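Local coordinates for protein aspartate aminotransferase (Leishmania major, PDB 4H51) that probably transfers the amino group of L-aspartate to 2-oxoglutarate with the help of pyridoxal 5'-phosphate, working as a homodimer, at residues G152-K155 and N161-T164; V122-K127 and D295-E300. All coordinates share one frame; numbering follows the deposited sequence. Where two conformers were deposited one is given.

Contact 1 (G152-K155 and N161-T164); sequences GVVK and NICT
Val154 and Ile162 lie flank to flank, each reaching past the other from its own backbone, so that methyl and methylene groups come alongside one another. On the helix side the work is done by one branch, CG1 of Val154, which lies 3.7 Å from CG1 of Ile162. The same methyl also reaches the end of the isoleucine, with Val154 CG1 and Ile162 CD1 3.8 Å apart. At Ile162 the first torsion (chi1 -58°) sets CG1 beside the backbone nitrogen, and the extended second torsion (chi2 163°) carries CD1 onward over the helix surface. There the terminal methyl settles against backbone as well as side chain: Ile162 CD1 is 3.8 Å from the amide N of Lys155 and 3.9 Å from Lys155 CB. Lys155 thus contributes the apolar root of its chain, while its extended remainder carries the ammonium group away from the strand, which suits an exposed position on the outer flank of a helix. The nearest CA atoms, those of Lys155 and Ile162, are 7.6 Å apart, and the aliphatic chains bridge that distance. Both Val154 and Ile162 are beta-branched and so at home in an apolar layer, but the isoleucine adds a longer CG1-CD1 arm that reaches the helix. Both also pack on Ile140 of the neighbouring strand 140-144, with Ile162 touching Leu142 too, while Trp159 of the connecting loop also packs against Val154. Backbone hydrogen bonds join Cys163 to Ile140 and Leu142, placing the two parallel strands next to each other. Strand 140-144, helix 148-156 and strand 162-169 therefore form a beta-alpha-beta crossover, and the valine-isoleucine pair seals the helix onto its second strand in the large domain of a class I aminotransferase.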
loop_
_atom_site.group_PDB
_atom_site.type_symbol
_atom_site.label_atom_id
_atom_site.label_comp_id
_atom_site.label_asym_id
_atom_site.label_seq_id
_atom_site.Cartn_x
_atom_site.Cartn_y
_atom_site.Cartn_z
ATOM N N GLY B 152 7.313 -6.733 -14.033
ATOM C CA GLY B 152 7.577 -7.167 -12.669
ATOM C C GLY B 152 6.323 -7.300 -11.849
ATOM O O GLY B 152 6.177 -8.225 -11.061
ATOM N N VAL B 153 5.407 -6.354 -12.018
ATOM C CA VAL B 153 4.146 -6.398 -11.311
ATOM C C VAL B 153 3.377 -7.646 -11.673
ATOM O O VAL B 153 2.891 -8.376 -10.822
ATOM C CB VAL B 153 3.282 -5.115 -11.560
ATOM C CG1 VAL B 153 1.919 -5.290 -10.950
ATOM C CG2 VAL B 153 4.003 -3.896 -10.969
ATOM N N VAL B 154 3.286 -7.929 -12.966
ATOM C CA VAL B 154 2.494 -9.077 -13.400
ATOM C C VAL B 154 3.134 -10.425 -12.987
ATOM O O VAL B 154 2.442 -11.358 -12.547
ATOM C CB VAL B 154 2.239 -8.874 -14.922
ATOM C CG1 VAL B 154 2.093 -10.132 -15.705
ATOM C CG2 VAL B 154 1.067 -7.883 -15.120
ATOM N N LYS B 155 4.448 -10.535 -13.155
ATOM C CA LYS B 155 5.256 -11.694 -12.678
ATOM C C LYS B 155 5.057 -11.966 -11.181
ATOM O O LYS B 155 4.769 -13.098 -10.760
ATOM C CB LYS B 155 6.753 -11.431 -12.976
ATOM C CG LYS B 155 7.732 -12.603 -12.770
ATOM C CD LYS B 155 9.174 -12.201 -13.126
ATOM C CE LYS B 155 10.183 -13.143 -12.435
ATOM N NZ LYS B 155 11.587 -12.957 -12.902
ATOM N N ASN B 161 3.252 -16.819 -17.988
ATOM C CA ASN B 161 3.329 -16.740 -19.451
ATOM C C ASN B 161 3.015 -15.317 -19.897
ATOM O O ASN B 161 1.914 -15.016 -20.355
ATOM C CB ASN B 161 2.397 -17.758 -20.077
ATOM C CG ASN B 161 2.414 -17.750 -21.594
ATOM O OD1 ASN B 161 3.359 -17.261 -22.236
ATOM N ND2 ASN B 161 1.389 -18.342 -22.183
ATOM N N ILE B 162 3.994 -14.436 -19.701
ATOM C CA ILE B 162 3.878 -13.024 -20.057
ATOM C C ILE B 162 4.317 -12.841 -21.512
ATOM O O ILE B 162 5.385 -13.321 -21.904
ATOM C CB ILE B 162 4.723 -12.139 -19.119
ATOM C CG1 ILE B 162 4.277 -12.360 -17.662
ATOM C CG2 ILE B 162 4.629 -10.639 -19.506
ATOM C CD1 ILE B 162 5.295 -11.866 -16.615
ATOM N N CYS B 163 3.488 -12.149 -22.287
ATOM C CA CYS B 163 3.661 -12.060 -23.750
ATOM C C CYS B 163 3.561 -10.609 -24.127
ATOM O O CYS B 163 3.201 -9.750 -23.266
ATOM C CB CYS B 163 2.602 -12.872 -24.471
ATOM S SG CYS B 163 2.596 -14.663 -24.105
ATOM N N THR B 164 3.955 -10.293 -25.356
ATOM C CA THR B 164 3.767 -8.962 -25.863
ATOM C C THR B 164 2.926 -8.906 -27.139
ATOM O O THR B 164 2.868 -9.889 -27.880
ATOM C CB THR B 164 5.112 -8.277 -26.112
ATOM O OG1 THR B 164 5.810 -9.002 -27.144
ATOM C CG2 THR B 164 5.949 -8.254 -24.794
#

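Contact 2 (V122-K127 and D295-E300); sequences VSLGAK and DSLIRE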
loop_
_atom_site.group_PDB
_atom_site.type_symbol
_atom_site.label_atom_id
_atom_site.label_comp_id
_atom_site.label_asym_id
_atom_site.label_seq_id
_atom_site.Cartn_x
_atom_site.Cartn_y
_atom_site.Cartn_z
ATOM N N VAL B 122 -2.842 -2.134 -10.456
ATOM C CA VAL B 122 -2.353 -3.095 -11.464
ATOM C C VAL B 122 -1.986 -4.382 -10.735
ATOM O O VAL B 122 -2.395 -5.437 -11.164
ATOM C CB VAL B 122 -1.186 -2.572 -12.302
ATOM C CG1 VAL B 122 -0.602 -3.682 -13.230
ATOM C CG2 VAL B 122 -1.664 -1.380 -13.123
ATOM N N SER B 123 -1.242 -4.283 -9.621
ATOM C CA SER B 123 -0.882 -5.469 -8.864
ATOM C C SER B 123 -2.101 -6.222 -8.356
ATOM O O SER B 123 -2.207 -7.466 -8.510
ATOM C CB SER B 123 0.018 -5.072 -7.686
ATOM O OG SER B 123 0.383 -6.198 -6.935
ATOM N N LEU B 124 -3.020 -5.483 -7.708
ATOM C CA LEU B 124 -4.238 -6.097 -7.188
ATOM C C LEU B 124 -5.091 -6.757 -8.304
ATOM O O LEU B 124 -5.638 -7.853 -8.111
ATOM C CB LEU B 124 -5.101 -5.095 -6.406
ATOM C CG LEU B 124 -6.383 -5.636 -5.770
ATOM C CD1 LEU B 124 -6.095 -6.722 -4.751
ATOM C CD2 LEU B 124 -7.145 -4.542 -5.002
ATOM N N GLY B 125 -5.255 -6.058 -9.409
ATOM C CA GLY B 125 -5.996 -6.570 -10.559
ATOM C C GLY B 125 -5.329 -7.820 -11.112
ATOM O O GLY B 125 -5.998 -8.793 -11.424
ATOM N N ALA B 126 -4.019 -7.796 -11.229
ATOM C CA ALA B 126 -3.277 -8.945 -11.746
ATOM C C ALA B 126 -3.478 -10.145 -10.840
ATOM O O ALA B 126 -3.666 -11.250 -11.354
ATOM C CB ALA B 126 -1.794 -8.644 -11.920
ATOM N N LYS B 127 -3.487 -9.925 -9.512
ATOM C CA LYS B 127 -3.790 -11.004 -8.562
ATOM C C LYS B 127 -5.221 -11.466 -8.636
ATOM O O LYS B 127 -5.508 -12.656 -8.642
ATOM C CB LYS B 127 -3.444 -10.572 -7.115
ATOM C CG LYS B 127 -1.947 -10.376 -6.924
ATOM C CD LYS B 127 -1.515 -10.002 -5.504
ATOM C CE LYS B 127 -0.255 -9.137 -5.568
ATOM N NZ LYS B 127 0.547 -9.049 -4.304
ATOM N N ASP B 295 -11.203 -7.664 -1.384
ATOM C CA ASP B 295 -10.971 -7.421 0.042
ATOM C C ASP B 295 -10.043 -8.469 0.689
ATOM O O ASP B 295 -9.176 -8.129 1.495
ATOM C CB ASP B 295 -12.294 -7.323 0.791
ATOM C CG ASP B 295 -13.038 -6.001 0.523
ATOM O OD1 ASP B 295 -12.511 -5.049 -0.123
ATOM O OD2 ASP B 295 -14.141 -5.888 1.053
ATOM N N SER B 296 -10.203 -9.736 0.324
ATOM C CA SER B 296 -9.356 -10.759 0.888
ATOM C C SER B 296 -7.914 -10.489 0.485
ATOM O O SER B 296 -7.032 -10.647 1.320
ATOM C CB SER B 296 -9.777 -12.213 0.558
ATOM O OG SER B 296 -9.660 -12.459 -0.847
ATOM N N LEU B 297 -7.690 -10.030 -0.754
ATOM C CA LEU B 297 -6.324 -9.797 -1.254
ATOM C C LEU B 297 -5.731 -8.596 -0.554
ATOM O O LEU B 297 -4.540 -8.588 -0.151
ATOM C CB LEU B 297 -6.306 -9.640 -2.788
ATOM C CG LEU B 297 -6.642 -10.909 -3.614
ATOM C CD1 LEU B 297 -7.008 -10.562 -5.027
ATOM C CD2 LEU B 297 -5.518 -11.942 -3.568
ATOM N N ILE B 298 -6.555 -7.574 -0.380
ATOM C CA ILE B 298 -6.109 -6.360 0.308
ATOM C C ILE B 298 -5.737 -6.664 1.764
ATOM O O ILE B 298 -4.650 -6.312 2.250
ATOM C CB ILE B 298 -7.219 -5.293 0.292
ATOM C CG1 ILE B 298 -7.471 -4.795 -1.146
ATOM C CG2 ILE B 298 -6.875 -4.142 1.250
ATOM C CD1 ILE B 298 -8.779 -4.047 -1.305
ATOM N N ARG B 299 -6.652 -7.317 2.476
ATOM C CA ARG B 299 -6.460 -7.594 3.906
ATOM C C ARG B 299 -5.181 -8.381 4.177
ATOM O O ARG B 299 -4.498 -8.150 5.186
ATOM C CB ARG B 299 -7.640 -8.402 4.432
ATOM C CG ARG B 299 -7.617 -8.795 5.891
ATOM C CD ARG B 299 -7.380 -7.651 6.868
ATOM N NE ARG B 299 -7.930 -7.980 8.177
ATOM C CZ ARG B 299 -7.539 -7.465 9.352
ATOM N NH1 ARG B 299 -6.539 -6.602 9.455
ATOM N NH2 ARG B 299 -8.168 -7.820 10.463
ATOM N N GLU B 300 -4.841 -9.287 3.278
ATOM C CA GLU B 300 -3.677 -10.141 3.514
ATOM C C GLU B 300 -2.354 -9.446 3.153
ATOM O O GLU B 300 -1.259 -9.996 3.380
ATOM C CB GLU B 300 -3.882 -11.516 2.882
ATOM C CG GLU B 300 -3.655 -11.578 1.421
ATOM C CD GLU B 300 -4.317 -12.771 0.708
ATOM O OE1 GLU B 300 -4.110 -12.828 -0.478
ATOM O OE2 GLU B 300 -5.028 -13.616 1.304
#
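This is a buried helix-helix contact in the large domain of the aminotransferase fold, where Leu124 of helix 117-129 packs against Leu297 and Ile298 of helix 287-299. That fold, characteristic of fold type I pyridoxal phosphate enzymes, has a mixed but mainly parallel sheet flanked by helices. Strand 110-116 at one margin of the sheet lies beneath the pair, for Val113 touches both Leu124 and Ile298. The short helical segments run at 125° to each other, steeply crossed, and their axes stay 10.5 Å apart. At such a spacing long, branched aliphatic residues suit the interface well, since they can span the gap without drawing the backbones together.

Leu124 is the central piece. Its CG stands anti to the backbone N (chi1 -178°), which swings the fork of the side chain out to the other helix, and the two methyls then part company. One is directed at the base of a leucine: Leu124 CD1 is 3.5 Å from Leu297 CB, and it also lies 4.0 Å from Leu297 CD1. The other serves the next residue, with Leu124 CD2 3.9 Å from Ile298 CG1, so the isoleucine is met along its longer branch. In both pairings the side chains lie slantwise to each other rather than end on.

Lys127, one turn on, contributes its CB and its backbone. The ammonium group leads away from residues 295-300 and forms a salt bridge with Glu301, the next residue in the chain, so a lysine can serve an apolar contact near its root and a charged one at its tip. Leu297 CD1 rests 4.1 Å from both the carbonyl C and the CB of Lys127.

How the contacts relate
Contact 2 is the more deeply buried of the two, whereas contact 1 grades from buried Val154 to exposed Lys155. Both rely on aliphatic packing, yet they join different elements: contact 1 closes a local helix-strand connection, and contact 2 brings together helices far apart in sequence, with contact 1 lying within the chain between them. Helix 117-129 bridges them, because Val153 CG1 rests 3.5 Å from Ser123 CA. A lysine borders each: Lys155 sends its amine out from an exposed site, while Lys127 is partly exposed beside the dimer interface, where it packs on Lys127 of the second subunit. Both contacts also face that subunit: Val153 packs on its Glu300, and Arg299 forms a salt bridge with its Asp30.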